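Local atomic coordinates of amidohydrolase 3 domain-containing protein (Pyrococcus furiosus, PDB entry 3ICJ), a protein that is probably a zinc-dependent hydrolase of the amidohydrolase family, acting on carbon-nitrogen bonds other than peptide bonds. Residues A39-T44 and S72-I77; P162-R167 and R201-S206; E272-L277 and V332-R337; Q395-V400 and P442-D447. One frame throughout, in Å; residues are numbered along the deposited sequence. Where two conformers were deposited one is given.

Interaction 1. Residues A39-T44 and S72-I77; sequences ALINGT and STALRI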
loop_
_atom_site.group_PDB
_atom_site.type_symbol
_atom_site.label_atom_id
_atom_site.label_comp_id
_atom_site.label_asym_id
_atom_site.label_seq_id
_atom_site.Cartn_x
_atom_site.Cartn_y
_atom_site.Cartn_z
ATOM N N ALA A 39 -23.805 -22.287 -0.335
ATOM C CA ALA A 39 -22.872 -23.369 -0.533
ATOM C C ALA A 39 -22.308 -23.275 -1.953
ATOM O O ALA A 39 -23.058 -23.246 -2.925
ATOM C CB ALA A 39 -23.548 -24.727 -0.285
ATOM N N LEU A 40 -20.987 -23.178 -2.052
ATOM C CA LEU A 40 -20.275 -23.267 -3.333
ATOM C C LEU A 40 -19.849 -24.723 -3.479
ATOM O O LEU A 40 -19.092 -25.235 -2.652
ATOM C CB LEU A 40 -19.041 -22.350 -3.340
ATOM C CG LEU A 40 -19.157 -20.959 -2.720
ATOM C CD1 LEU A 40 -17.781 -20.314 -2.667
ATOM C CD2 LEU A 40 -20.110 -20.090 -3.513
ATOM N N ILE A 41 -20.353 -25.398 -4.512
ATOM C CA ILE A 41 -20.148 -26.851 -4.685
ATOM C C ILE A 41 -19.560 -27.187 -6.062
ATOM O O ILE A 41 -19.441 -26.296 -6.908
ATOM C CB ILE A 41 -21.464 -27.651 -4.437
ATOM C CG1 ILE A 41 -22.575 -27.230 -5.403
ATOM C CG2 ILE A 41 -21.955 -27.484 -2.979
ATOM C CD1 ILE A 41 -23.577 -28.308 -5.613
ATOM N N ASN A 42 -19.183 -28.454 -6.276
ATOM C CA ASN A 42 -18.732 -28.953 -7.597
ATOM C C ASN A 42 -17.571 -28.124 -8.223
ATOM O O ASN A 42 -17.556 -27.811 -9.419
ATOM C CB ASN A 42 -19.946 -29.126 -8.545
ATOM C CG ASN A 42 -19.615 -29.884 -9.826
ATOM O OD1 ASN A 42 -18.801 -30.810 -9.827
ATOM N ND2 ASN A 42 -20.267 -29.496 -10.929
ATOM N N GLY A 43 -16.605 -27.758 -7.383
ATOM C CA GLY A 43 -15.398 -27.072 -7.852
ATOM C C GLY A 43 -14.218 -27.362 -6.948
ATOM O O GLY A 43 -14.289 -28.254 -6.102
ATOM N N THR A 44 -13.126 -26.622 -7.138
ATOM C CA THR A 44 -11.921 -26.804 -6.332
ATOM C C THR A 44 -11.690 -25.556 -5.501
ATOM O O THR A 44 -11.459 -24.483 -6.049
ATOM C CB THR A 44 -10.673 -27.055 -7.191
ATOM O OG1 THR A 44 -10.862 -28.210 -8.009
ATOM C CG2 THR A 44 -9.437 -27.267 -6.311
ATOM N N SER A 72 -20.679 -32.937 -1.552
ATOM C CA SER A 72 -21.966 -33.545 -1.175
ATOM C C SER A 72 -22.435 -33.180 0.248
ATOM O O SER A 72 -23.621 -32.885 0.451
ATOM C CB SER A 72 -21.962 -35.066 -1.402
ATOM O OG SER A 72 -20.949 -35.695 -0.638
ATOM N N THR A 73 -21.507 -33.159 1.209
ATOM C CA THR A 73 -21.810 -32.733 2.574
ATOM C C THR A 73 -22.254 -31.258 2.592
ATOM O O THR A 73 -23.247 -30.909 3.240
ATOM C CB THR A 73 -20.587 -32.944 3.494
ATOM O OG1 THR A 73 -20.238 -34.328 3.478
ATOM C CG2 THR A 73 -20.875 -32.519 4.946
ATOM N N ALA A 74 -21.527 -30.413 1.858
ATOM C CA ALA A 74 -21.882 -29.004 1.684
ATOM C C ALA A 74 -23.268 -28.814 1.042
ATOM O O ALA A 74 -24.029 -27.932 1.439
ATOM C CB ALA A 74 -20.831 -28.299 0.843
ATOM N N LEU A 75 -23.570 -29.645 0.049
ATOM C CA LEU A 75 -24.869 -29.621 -0.607
ATOM C C LEU A 75 -25.978 -30.002 0.384
ATOM O O LEU A 75 -27.018 -29.337 0.454
ATOM C CB LEU A 75 -24.852 -30.528 -1.840
ATOM C CG LEU A 75 -26.141 -30.709 -2.636
ATOM C CD1 LEU A 75 -26.747 -29.367 -3.045
ATOM C CD2 LEU A 75 -25.885 -31.573 -3.869
ATOM N N ARG A 76 -25.729 -31.049 1.167
ATOM C CA ARG A 76 -26.694 -31.547 2.143
ATOM C C ARG A 76 -26.954 -30.519 3.260
ATOM O O ARG A 76 -28.085 -30.378 3.700
ATOM C CB ARG A 76 -26.211 -32.882 2.724
ATOM C CG ARG A 76 -27.228 -33.659 3.544
ATOM C CD ARG A 76 -28.152 -34.520 2.689
ATOM N NE ARG A 76 -29.496 -33.954 2.605
ATOM C CZ ARG A 76 -30.449 -34.135 3.519
ATOM N NH1 ARG A 76 -31.644 -33.581 3.341
ATOM N NH2 ARG A 76 -30.214 -34.862 4.613
ATOM N N ILE A 77 -25.908 -29.825 3.714
ATOM C CA ILE A 77 -26.070 -28.785 4.745
ATOM C C ILE A 77 -26.996 -27.656 4.254
ATOM O O ILE A 77 -27.947 -27.256 4.951
ATOM C CB ILE A 77 -24.705 -28.231 5.236
ATOM C CG1 ILE A 77 -23.931 -29.316 5.988
ATOM C CG2 ILE A 77 -24.900 -26.996 6.154
ATOM C CD1 ILE A 77 -22.492 -28.911 6.423
#
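Ala39 and Ile41 meet Ala74 and Leu75 without a ring or other flat side-chain group among the four, so the flat surface in this contact is the backbone peptide that joins Ala74 to Leu75. Two methyls come down on the same face of that peptide: Ala39 CB lies 3.7 Å from Ala74 O, and Ile41 CG2 stands over the nitrogen, 4.1 Å from Leu75 N. The rest is apolar. Ile41 CG2 also touches Ala74 CB at 4.1 Å, and the far end of the same side chain, CD1, reaches Leu75 CD1 at 4.2 Å. Ile41 manages both because its CG1 branch sits between the backbone N and the carbonyl carbon (chi1 60°), which leaves CG2 beside the nitrogen; one branch then serves the helix backbone and Ala74, the other the tip of Leu75. Two alanines facing each other keep the interface thin: the CA atoms of Ala39 and Ala74 are 6.1 Å apart, and the axes of the short strand and helix segments come within 8.1 Å, running nearly antiparallel at 148°. Ala39, Ile41 and Ala74 are buried, while Leu75 closes the margin. Asn42 already turns off the strand, its backbone N hydrogen-bonded to Ser71 OG at the start of helix 71-81. Strand 37-41 is an inner member of a four-stranded mixed sheet, between strands 57-61 and 84-87, and helix 71-81 packs on one face of it, Ala74 also touching Val59 and Leu75 also touching Ile85, while Leu40 points away from that helix.

Interaction 2. Residues P162-R167 and R201-S206; sequences PVFLYR and RALEES
Leu203 and Ser206 are the residues of 201-206 that reach Phe164 and Tyr166 on strand 163-167. Ala202 does not touch the strand, but its O accepts the Ser206 hydroxyl one turn on. Next comes Leu203, whose CG is anti to the backbone N (chi1 169°), carrying CD1 out to two rings at once. That methyl sits at the edge of the Phe164 ring, 3.8 Å from CZ, and is equally close to Tyr166 CE1. The rings in turn brace each other, Phe164 CE2 lying 3.5 Å above the plane of the Tyr166 ring. A turn later Ser206 offers its CB to Phe164 CE1 at 4.0 Å. Its buried hydroxyl is turned back to the helix, OG donating to Ala202 O at 2.8 Å; Ser206 N uses the same oxygen from the opposite face of the carbonyl plane, so the hydroxyl proton is used within the helix. The axes of the short segments stay 11.9 Å apart, a gap spanned by the two aromatic side chains. Here helix 200-214, entered directly from strand 197-199, covers one face of the mixed sheet that both strands belong to: a helix packed on a beta-sheet, with Phe164 and Tyr166 filling the space between.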
loop_
_atom_site.group_PDB
_atom_site.type_symbol
_atom_site.label_atom_id
_atom_site.label_comp_id
_atom_site.label_asym_id
_atom_site.label_seq_id
_atom_site.Cartn_x
_atom_site.Cartn_y
_atom_site.Cartn_z
ATOM N N PRO A 162 -8.585 25.496 -11.294
ATOM C CA PRO A 162 -7.207 25.188 -10.866
ATOM C C PRO A 162 -6.656 23.937 -11.532
ATOM O O PRO A 162 -7.383 22.970 -11.753
ATOM C CB PRO A 162 -7.329 24.972 -9.353
ATOM C CG PRO A 162 -8.519 25.754 -8.969
ATOM C CD PRO A 162 -9.476 25.643 -10.122
ATOM N N VAL A 163 -5.379 24.002 -11.881
ATOM C CA VAL A 163 -4.710 22.958 -12.640
ATOM C C VAL A 163 -3.363 22.704 -11.970
ATOM O O VAL A 163 -2.678 23.649 -11.590
ATOM C CB VAL A 163 -4.546 23.396 -14.126
ATOM C CG1 VAL A 163 -3.452 22.636 -14.807
ATOM C CG2 VAL A 163 -5.873 23.220 -14.901
ATOM N N PHE A 164 -2.989 21.438 -11.793
ATOM C CA PHE A 164 -1.707 21.117 -11.164
ATOM C C PHE A 164 -1.186 19.862 -11.847
ATOM O O PHE A 164 -1.791 18.790 -11.727
ATOM C CB PHE A 164 -1.900 20.910 -9.654
ATOM C CG PHE A 164 -0.616 20.618 -8.893
ATOM C CD1 PHE A 164 0.042 21.632 -8.217
ATOM C CD2 PHE A 164 -0.085 19.331 -8.841
ATOM C CE1 PHE A 164 1.216 21.378 -7.516
ATOM C CE2 PHE A 164 1.095 19.066 -8.141
ATOM C CZ PHE A 164 1.744 20.091 -7.480
ATOM N N LEU A 165 -0.082 20.001 -12.579
ATOM C CA LEU A 165 0.392 18.937 -13.475
ATOM C C LEU A 165 1.832 18.503 -13.208
ATOM O O LEU A 165 2.761 19.270 -13.430
ATOM C CB LEU A 165 0.273 19.379 -14.938
ATOM C CG LEU A 165 -1.063 19.945 -15.432
ATOM C CD1 LEU A 165 -0.893 20.556 -16.816
ATOM C CD2 LEU A 165 -2.149 18.892 -15.452
ATOM N N TYR A 166 2.002 17.272 -12.734
ATOM C CA TYR A 166 3.331 16.717 -12.504
ATOM C C TYR A 166 4.092 16.548 -13.814
ATOM O O TYR A 166 3.499 16.278 -14.858
ATOM C CB TYR A 166 3.231 15.374 -11.776
ATOM C CG TYR A 166 2.829 15.494 -10.324
ATOM C CD1 TYR A 166 3.776 15.752 -9.340
ATOM C CD2 TYR A 166 1.505 15.348 -9.935
ATOM C CE1 TYR A 166 3.414 15.862 -8.011
ATOM C CE2 TYR A 166 1.133 15.456 -8.608
ATOM C CZ TYR A 166 2.091 15.713 -7.650
ATOM O OH TYR A 166 1.726 15.821 -6.328
ATOM N N ARG A 167 5.410 16.709 -13.751
ATOM C CA ARG A 167 6.297 16.168 -14.775
ATOM C C ARG A 167 6.437 14.656 -14.640
ATOM O O ARG A 167 6.048 14.075 -13.626
ATOM C CB ARG A 167 7.673 16.832 -14.696
ATOM C CG ARG A 167 8.501 16.695 -15.963
ATOM C CD ARG A 167 9.890 17.284 -15.781
ATOM N NE ARG A 167 10.733 17.071 -16.954
ATOM C CZ ARG A 167 11.358 15.930 -17.228
ATOM N NH1 ARG A 167 11.236 14.893 -16.411
ATOM N NH2 ARG A 167 12.105 15.825 -18.319
ATOM N N ARG A 201 11.703 21.168 -2.688
ATOM C CA ARG A 201 11.008 21.465 -1.442
ATOM C C ARG A 201 9.612 22.019 -1.708
ATOM O O ARG A 201 8.641 21.618 -1.066
ATOM C CB ARG A 201 11.815 22.458 -0.602
ATOM C CG ARG A 201 12.766 21.805 0.388
ATOM C CD ARG A 201 13.220 20.440 -0.103
ATOM N NE ARG A 201 13.057 19.410 0.919
ATOM C CZ ARG A 201 13.068 18.104 0.672
ATOM N NH1 ARG A 201 13.236 17.663 -0.568
ATOM N NH2 ARG A 201 12.911 17.238 1.663
ATOM N N ALA A 202 9.519 22.941 -2.661
ATOM C CA ALA A 202 8.314 23.735 -2.843
ATOM C C ALA A 202 7.215 22.897 -3.447
ATOM O O ALA A 202 6.048 23.132 -3.221
ATOM C CB ALA A 202 8.593 24.928 -3.695
ATOM N N LEU A 203 7.619 21.901 -4.208
ATOM C CA LEU A 203 6.701 20.872 -4.699
ATOM C C LEU A 203 6.158 19.985 -3.563
ATOM O O LEU A 203 4.953 19.739 -3.499
ATOM C CB LEU A 203 7.364 20.009 -5.781
ATOM C CG LEU A 203 6.639 18.728 -6.221
ATOM C CD1 LEU A 203 5.291 19.006 -6.878
ATOM C CD2 LEU A 203 7.495 17.990 -7.178
ATOM N N GLU A 204 7.048 19.507 -2.695
ATOM C CA GLU A 204 6.665 18.790 -1.469
ATOM C C GLU A 204 5.679 19.582 -0.609
ATOM O O GLU A 204 4.671 19.038 -0.171
ATOM C CB GLU A 204 7.893 18.439 -0.630
ATOM C CG GLU A 204 8.680 17.233 -1.106
ATOM C CD GLU A 204 10.014 17.079 -0.373
ATOM O OE1 GLU A 204 10.106 17.460 0.818
ATOM O OE2 GLU A 204 10.979 16.578 -0.991
ATOM N N GLU A 205 5.977 20.861 -0.379
ATOM C CA GLU A 205 5.080 21.785 0.336
ATOM C C GLU A 205 3.744 22.023 -0.400
ATOM O O GLU A 205 2.690 22.069 0.239
ATOM C CB GLU A 205 5.806 23.110 0.641
ATOM C CG GLU A 205 4.928 24.310 1.028
ATOM C CD GLU A 205 4.572 24.393 2.520
ATOM O OE1 GLU A 205 4.324 25.526 2.991
ATOM O OE2 GLU A 205 4.532 23.357 3.227
ATOM N N SER A 206 3.798 22.156 -1.729
ATOM C CA SER A 206 2.591 22.228 -2.572
ATOM C C SER A 206 1.673 21.031 -2.352
ATOM O O SER A 206 0.471 21.220 -2.168
ATOM C CB SER A 206 2.931 22.313 -4.069
ATOM O OG SER A 206 3.537 23.547 -4.404
#

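Interaction 3. Residues E272-L277 and V332-R337; sequences ELLDKL and VEVIER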
loop_
_atom_site.group_PDB
_atom_site.type_symbol
_atom_site.label_atom_id
_atom_site.label_comp_id
_atom_site.label_asym_id
_atom_site.label_seq_id
_atom_site.Cartn_x
_atom_site.Cartn_y
_atom_site.Cartn_z
ATOM N N GLU A 272 -0.072 12.525 14.176
ATOM C CA GLU A 272 -0.814 13.763 14.462
ATOM C C GLU A 272 -2.205 13.505 15.015
ATOM O O GLU A 272 -2.724 14.315 15.745
ATOM C CB GLU A 272 -0.959 14.620 13.206
ATOM C CG GLU A 272 0.326 15.323 12.776
ATOM C CD GLU A 272 1.222 14.434 11.927
ATOM O OE1 GLU A 272 0.683 13.552 11.209
ATOM O OE2 GLU A 272 2.461 14.618 11.981
ATOM N N LEU A 273 -2.811 12.384 14.639
ATOM C CA LEU A 273 -4.135 12.014 15.127
ATOM C C LEU A 273 -4.186 11.511 16.577
ATOM O O LEU A 273 -5.273 11.427 17.131
ATOM C CB LEU A 273 -4.804 10.982 14.193
ATOM C CG LEU A 273 -5.379 11.646 12.934
ATOM C CD1 LEU A 273 -5.652 10.610 11.853
ATOM C CD2 LEU A 273 -6.665 12.371 13.314
ATOM N N LEU A 274 -3.043 11.176 17.180
ATOM C CA LEU A 274 -3.011 10.697 18.583
ATOM C C LEU A 274 -3.615 11.641 19.629
ATOM O O LEU A 274 -4.261 11.167 20.573
ATOM C CB LEU A 274 -1.606 10.278 19.015
ATOM C CG LEU A 274 -1.083 8.981 18.387
ATOM C CD1 LEU A 274 0.438 8.941 18.466
ATOM C CD2 LEU A 274 -1.709 7.753 19.027
ATOM N N ASP A 275 -3.412 12.955 19.472
ATOM C CA ASP A 275 -4.017 13.926 20.373
ATOM C C ASP A 275 -5.547 13.780 20.482
ATOM O O ASP A 275 -6.079 13.755 21.588
ATOM C CB ASP A 275 -3.686 15.367 19.970
ATOM C CG ASP A 275 -2.232 15.755 20.217
ATOM O OD1 ASP A 275 -1.480 15.070 20.943
ATOM O OD2 ASP A 275 -1.843 16.792 19.658
ATOM N N LYS A 276 -6.237 13.665 19.340
ATOM C CA LYS A 276 -7.696 13.563 19.323
ATOM C C LYS A 276 -8.175 12.200 19.819
ATOM O O LYS A 276 -9.183 12.123 20.533
ATOM C CB LYS A 276 -8.257 13.864 17.921
ATOM C CG LYS A 276 -8.215 15.349 17.542
ATOM C CD LYS A 276 -8.725 15.559 16.125
ATOM C CE LYS A 276 -8.656 17.043 15.754
ATOM N NZ LYS A 276 -9.328 17.323 14.449
ATOM N N LEU A 277 -7.426 11.144 19.473
ATOM C CA LEU A 277 -7.705 9.795 19.987
ATOM C C LEU A 277 -7.620 9.711 21.526
ATOM O O LEU A 277 -8.544 9.198 22.170
ATOM C CB LEU A 277 -6.817 8.731 19.314
ATOM C CG LEU A 277 -6.899 8.432 17.808
ATOM C CD1 LEU A 277 -6.253 7.061 17.503
ATOM C CD2 LEU A 277 -8.312 8.437 17.288
ATOM N N VAL A 332 10.117 5.271 19.997
ATOM C CA VAL A 332 9.725 4.782 21.333
ATOM C C VAL A 332 8.647 5.669 21.985
ATOM O O VAL A 332 7.687 5.144 22.556
ATOM C CB VAL A 332 10.946 4.561 22.303
ATOM C CG1 VAL A 332 10.473 4.164 23.710
ATOM C CG2 VAL A 332 11.859 3.450 21.764
ATOM N N GLU A 333 8.776 6.991 21.843
ATOM C CA GLU A 333 7.769 7.950 22.364
ATOM C C GLU A 333 6.356 7.696 21.775
ATOM O O GLU A 333 5.365 7.687 22.503
ATOM C CB GLU A 333 8.226 9.393 22.111
ATOM C CG GLU A 333 7.561 10.483 22.971
ATOM C CD GLU A 333 6.368 11.146 22.287
ATOM O OE1 GLU A 333 5.611 11.860 22.984
ATOM O OE2 GLU A 333 6.179 10.956 21.058
ATOM N N VAL A 334 6.283 7.449 20.469
ATOM C CA VAL A 334 5.004 7.163 19.816
ATOM C C VAL A 334 4.471 5.804 20.248
ATOM O O VAL A 334 3.293 5.690 20.586
ATOM C CB VAL A 334 5.106 7.269 18.265
ATOM C CG1 VAL A 334 3.844 6.723 17.582
ATOM C CG2 VAL A 334 5.330 8.704 17.856
ATOM N N ILE A 335 5.351 4.796 20.283
ATOM C CA ILE A 335 5.002 3.456 20.775
ATOM C C ILE A 335 4.396 3.507 22.187
ATOM O O ILE A 335 3.408 2.824 22.479
ATOM C CB ILE A 335 6.217 2.470 20.736
ATOM C CG1 ILE A 335 6.615 2.162 19.293
ATOM C CG2 ILE A 335 5.889 1.167 21.447
ATOM C CD1 ILE A 335 7.964 1.393 19.179
ATOM N N GLU A 336 4.963 4.328 23.063
ATOM C CA GLU A 336 4.443 4.398 24.423
ATOM C C GLU A 336 3.046 5.018 24.477
ATOM O O GLU A 336 2.282 4.740 25.400
ATOM C CB GLU A 336 5.418 5.133 25.350
ATOM C CG GLU A 336 6.706 4.353 25.607
ATOM C CD GLU A 336 6.468 3.042 26.352
ATOM O OE1 GLU A 336 5.638 3.007 27.288
ATOM O OE2 GLU A 336 7.128 2.045 26.011
ATOM N N ARG A 337 2.721 5.850 23.491
ATOM C CA ARG A 337 1.384 6.408 23.355
ATOM C C ARG A 337 0.428 5.399 22.711
ATOM O O ARG A 337 -0.772 5.405 23.001
ATOM C CB ARG A 337 1.411 7.698 22.519
ATOM C CG ARG A 337 2.067 8.900 23.189
ATOM C CD ARG A 337 2.086 10.103 22.230
ATOM N NE ARG A 337 0.811 10.831 22.229
ATOM C CZ ARG A 337 0.540 11.900 21.483
ATOM N NH1 ARG A 337 1.437 12.375 20.616
ATOM N NH2 ARG A 337 -0.642 12.484 21.588
#
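Leu274 and Asp275 receive the side chain of Arg337 where helix 274-280 lies beside helix 328-338. The two helices flank strands 264-269, 290-294 and 346-349, consistent with the outer helical layer of the beta/alpha barrel that amidohydrolases share. The tight part belongs to Leu274, which is buried. Its CB sits over one face of the Arg337 guanidinium, 3.5 Å from NH2 and 3.7 Å from CZ, while its CD1 reaches inward to Val334 CG1 at 4.2 Å, the two side chains crossing at about a right angle. Val334 goes on inward to Val295 and Leu297, and Leu274 to Leu341, so this half of the contact merges with the apolar layer beneath the helices. The other half faces solvent. Arg337 extends across the gap and bends at its third torsion (chi3 82°), which lays the flat guanidinium on Leu274 and brings its edge to the exposed Asp275. A second carboxylate is at hand: Glu278, one turn further along the same helix, forms a salt bridge with NE. Two acids from one helix thus grip a single arginine of the other. With an alanine in place of Arg337, the carboxylates of Asp275 and Glu278 would probably lose the cation they share, and the side of Leu274 that it covers would be left bare. The bond to Asp275 is short but not straight: Arg337 NH2 donates to OD1 at 2.8 Å with an N-H...O angle of 148°, meeting that oxygen on its anti side and 23° out of the carboxylate plane.

Interaction 4. Residues Q395-V400 and P442-D447; sequences QPHFIV and PWVSID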
loop_
_atom_site.group_PDB
_atom_site.type_symbol
_atom_site.label_atom_id
_atom_site.label_comp_id
_atom_site.label_asym_id
_atom_site.label_seq_id
_atom_site.Cartn_x
_atom_site.Cartn_y
_atom_site.Cartn_z
ATOM N N GLN A 395 7.242 -5.617 -0.697
ATOM C CA GLN A 395 6.645 -5.319 -1.994
ATOM C C GLN A 395 7.473 -6.001 -3.090
ATOM O O GLN A 395 8.515 -5.460 -3.509
ATOM C CB GLN A 395 6.576 -3.792 -2.231
ATOM C CG GLN A 395 5.681 -3.004 -1.244
ATOM C CD GLN A 395 6.313 -2.816 0.146
ATOM O OE1 GLN A 395 7.527 -2.607 0.265
ATOM N NE2 GLN A 395 5.490 -2.892 1.199
ATOM N N PRO A 396 7.039 -7.199 -3.542
ATOM C CA PRO A 396 7.895 -7.931 -4.478
ATOM C C PRO A 396 8.131 -7.228 -5.811
ATOM O O PRO A 396 9.190 -7.432 -6.403
ATOM C CB PRO A 396 7.155 -9.250 -4.688
ATOM C CG PRO A 396 6.338 -9.425 -3.445
ATOM C CD PRO A 396 5.939 -8.044 -3.027
ATOM N N HIS A 397 7.189 -6.403 -6.272
ATOM C CA HIS A 397 7.379 -5.707 -7.539
ATOM C C HIS A 397 8.530 -4.682 -7.502
ATOM O O HIS A 397 9.029 -4.290 -8.542
ATOM C CB HIS A 397 6.069 -5.094 -8.085
ATOM C CG HIS A 397 6.102 -4.866 -9.567
ATOM N ND1 HIS A 397 6.246 -3.613 -10.126
ATOM C CD2 HIS A 397 6.070 -5.740 -10.604
ATOM C CE1 HIS A 397 6.283 -3.722 -11.446
ATOM N NE2 HIS A 397 6.179 -5.000 -11.761
ATOM N N PHE A 398 8.974 -4.279 -6.311
ATOM C CA PHE A 398 10.180 -3.433 -6.163
ATOM C C PHE A 398 11.390 -4.111 -6.836
ATOM O O PHE A 398 12.275 -3.440 -7.353
ATOM C CB PHE A 398 10.536 -3.184 -4.685
ATOM C CG PHE A 398 9.707 -2.112 -3.969
ATOM C CD1 PHE A 398 8.545 -1.596 -4.504
ATOM C CD2 PHE A 398 10.099 -1.684 -2.705
ATOM C CE1 PHE A 398 7.799 -0.625 -3.814
ATOM C CE2 PHE A 398 9.369 -0.725 -2.007
ATOM C CZ PHE A 398 8.209 -0.193 -2.572
ATOM N N ILE A 399 11.424 -5.440 -6.822
ATOM C CA ILE A 399 12.494 -6.196 -7.489
ATOM C C ILE A 399 12.575 -5.873 -8.990
ATOM O O ILE A 399 13.667 -5.619 -9.516
ATOM C CB ILE A 399 12.372 -7.724 -7.258
ATOM C CG1 ILE A 399 12.519 -8.037 -5.766
ATOM C CG2 ILE A 399 13.447 -8.469 -8.053
ATOM C CD1 ILE A 399 12.117 -9.480 -5.350
ATOM N N VAL A 400 11.414 -5.860 -9.654
ATOM C CA VAL A 400 11.283 -5.455 -11.053
ATOM C C VAL A 400 11.595 -3.959 -11.286
ATOM O O VAL A 400 12.351 -3.615 -12.193
ATOM C CB VAL A 400 9.845 -5.782 -11.594
ATOM C CG1 VAL A 400 9.694 -5.381 -13.068
ATOM C CG2 VAL A 400 9.548 -7.263 -11.436
ATOM N N PRO A 442 -2.250 -8.047 -8.097
ATOM C CA PRO A 442 -1.493 -8.967 -7.275
ATOM C C PRO A 442 -0.717 -9.997 -8.099
ATOM O O PRO A 442 0.398 -10.357 -7.716
ATOM C CB PRO A 442 -2.568 -9.644 -6.414
ATOM C CG PRO A 442 -3.744 -8.755 -6.496
ATOM C CD PRO A 442 -3.697 -8.155 -7.844
ATOM N N TRP A 443 -1.287 -10.422 -9.226
ATOM C CA TRP A 443 -0.656 -11.397 -10.125
ATOM C C TRP A 443 0.667 -10.913 -10.687
ATOM O O TRP A 443 1.559 -11.721 -10.909
ATOM C CB TRP A 443 -1.604 -11.857 -11.262
ATOM C CG TRP A 443 -2.868 -12.515 -10.736
ATOM C CD1 TRP A 443 -4.142 -12.001 -10.770
ATOM C CD2 TRP A 443 -2.965 -13.779 -10.049
ATOM N NE1 TRP A 443 -5.018 -12.869 -10.155
ATOM C CE2 TRP A 443 -4.324 -13.966 -9.705
ATOM C CE3 TRP A 443 -2.034 -14.768 -9.689
ATOM C CZ2 TRP A 443 -4.782 -15.118 -9.033
ATOM C CZ3 TRP A 443 -2.490 -15.915 -9.018
ATOM C CH2 TRP A 443 -3.850 -16.073 -8.699
ATOM N N VAL A 444 0.797 -9.594 -10.858
ATOM C CA VAL A 444 2.019 -8.985 -11.369
ATOM C C VAL A 444 3.106 -9.006 -10.273
ATOM O O VAL A 444 4.271 -9.236 -10.569
ATOM C CB VAL A 444 1.719 -7.541 -11.943
ATOM C CG1 VAL A 444 2.985 -6.770 -12.290
ATOM C CG2 VAL A 444 0.804 -7.628 -13.178
ATOM N N SER A 445 2.720 -8.799 -9.010
ATOM C CA SER A 445 3.649 -8.920 -7.885
ATOM C C SER A 445 3.991 -10.380 -7.515
ATOM O O SER A 445 5.091 -10.652 -7.051
ATOM C CB SER A 445 3.133 -8.183 -6.637
ATOM O OG SER A 445 3.279 -6.780 -6.785
ATOM N N ILE A 446 3.040 -11.297 -7.698
ATOM C CA ILE A 446 3.270 -12.734 -7.492
ATOM C C ILE A 446 4.344 -13.254 -8.474
ATOM O O ILE A 446 5.262 -13.991 -8.073
ATOM C CB ILE A 446 1.941 -13.537 -7.617
ATOM C CG1 ILE A 446 1.119 -13.381 -6.336
ATOM C CG2 ILE A 446 2.184 -15.059 -7.849
ATOM C CD1 ILE A 446 -0.282 -13.734 -6.550
ATOM N N ASP A 447 4.219 -12.845 -9.739
ATOM C CA ASP A 447 5.173 -13.165 -10.807
ATOM C C ASP A 447 6.589 -12.741 -10.427
ATOM O O ASP A 447 7.549 -13.482 -10.633
ATOM C CB ASP A 447 4.751 -12.433 -12.084
ATOM C CG ASP A 447 5.302 -13.067 -13.331
ATOM O OD1 ASP A 447 4.546 -13.827 -13.984
ATOM O OD2 ASP A 447 6.479 -12.807 -13.665
HETATM O O HOH W 1 4.696 -5.557 -5.030
#
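His397 and Ser445 bring their CA atoms within 4.9 Å, where a type I turn from Gln395 to Phe398, closed by Phe398 N on Gln395 O, abuts helix 442-451. Pro396 leads the turn's side of the contact, its CB resting 3.4 Å from Ser445 O. His397 follows with two parts of its side chain. CB lies 3.5 Å from Ser445 OG, and the ring, swung anti to the backbone N (chi1 -157°), leans on Val444, whose CG1 is 3.7 Å from both CD2 and NE2. Val400 CB, one turn on, sits over one face of the same ring. The turn leaves the C-terminal end of strand 391-394, one of the parallel strands of the amidohydrolase barrel, and that end carries the metal site: the neighbouring Gln395 accepts, through OE1, a hydrogen bond from ND1 of the zinc ligand His373, a second-shell contact. The Pro396 side chain is about 13 Å from a bound zinc ion. A water ties turn to helix as well, accepting from His397 N at 2.9 Å and donating to Ser445 OG at 2.6 Å, so it satisfies a backbone N-H that points into the contact. On the ring's polar side, His397 ND1 is hydrogen-bonded to Glu438 OE1, which fixes the rotation of the imidazole while its CD2-NE2 side stays against Val444.

The four contacts follow one another along the chain, each closing before the next opens, and none touches another. Interaction 1 belongs to the small N-terminal sheet, with its centre about 55 Å from that of interaction 2, on the opposite side of the molecule. Interaction 2 lies in a separate mixed sheet, built from residues between the barrel strands 92-102 and 236-244. Interactions 3 and 4 both belong to the barrel, their centres about 33 Å apart: 272-277 with 332-337 joins outer helices, while 395-400 with 442-447 comes, between side chains, within about 9 Å of the zinc ligands Asp434 and His373. The other three lie away from the metal site and pack the surrounding architecture.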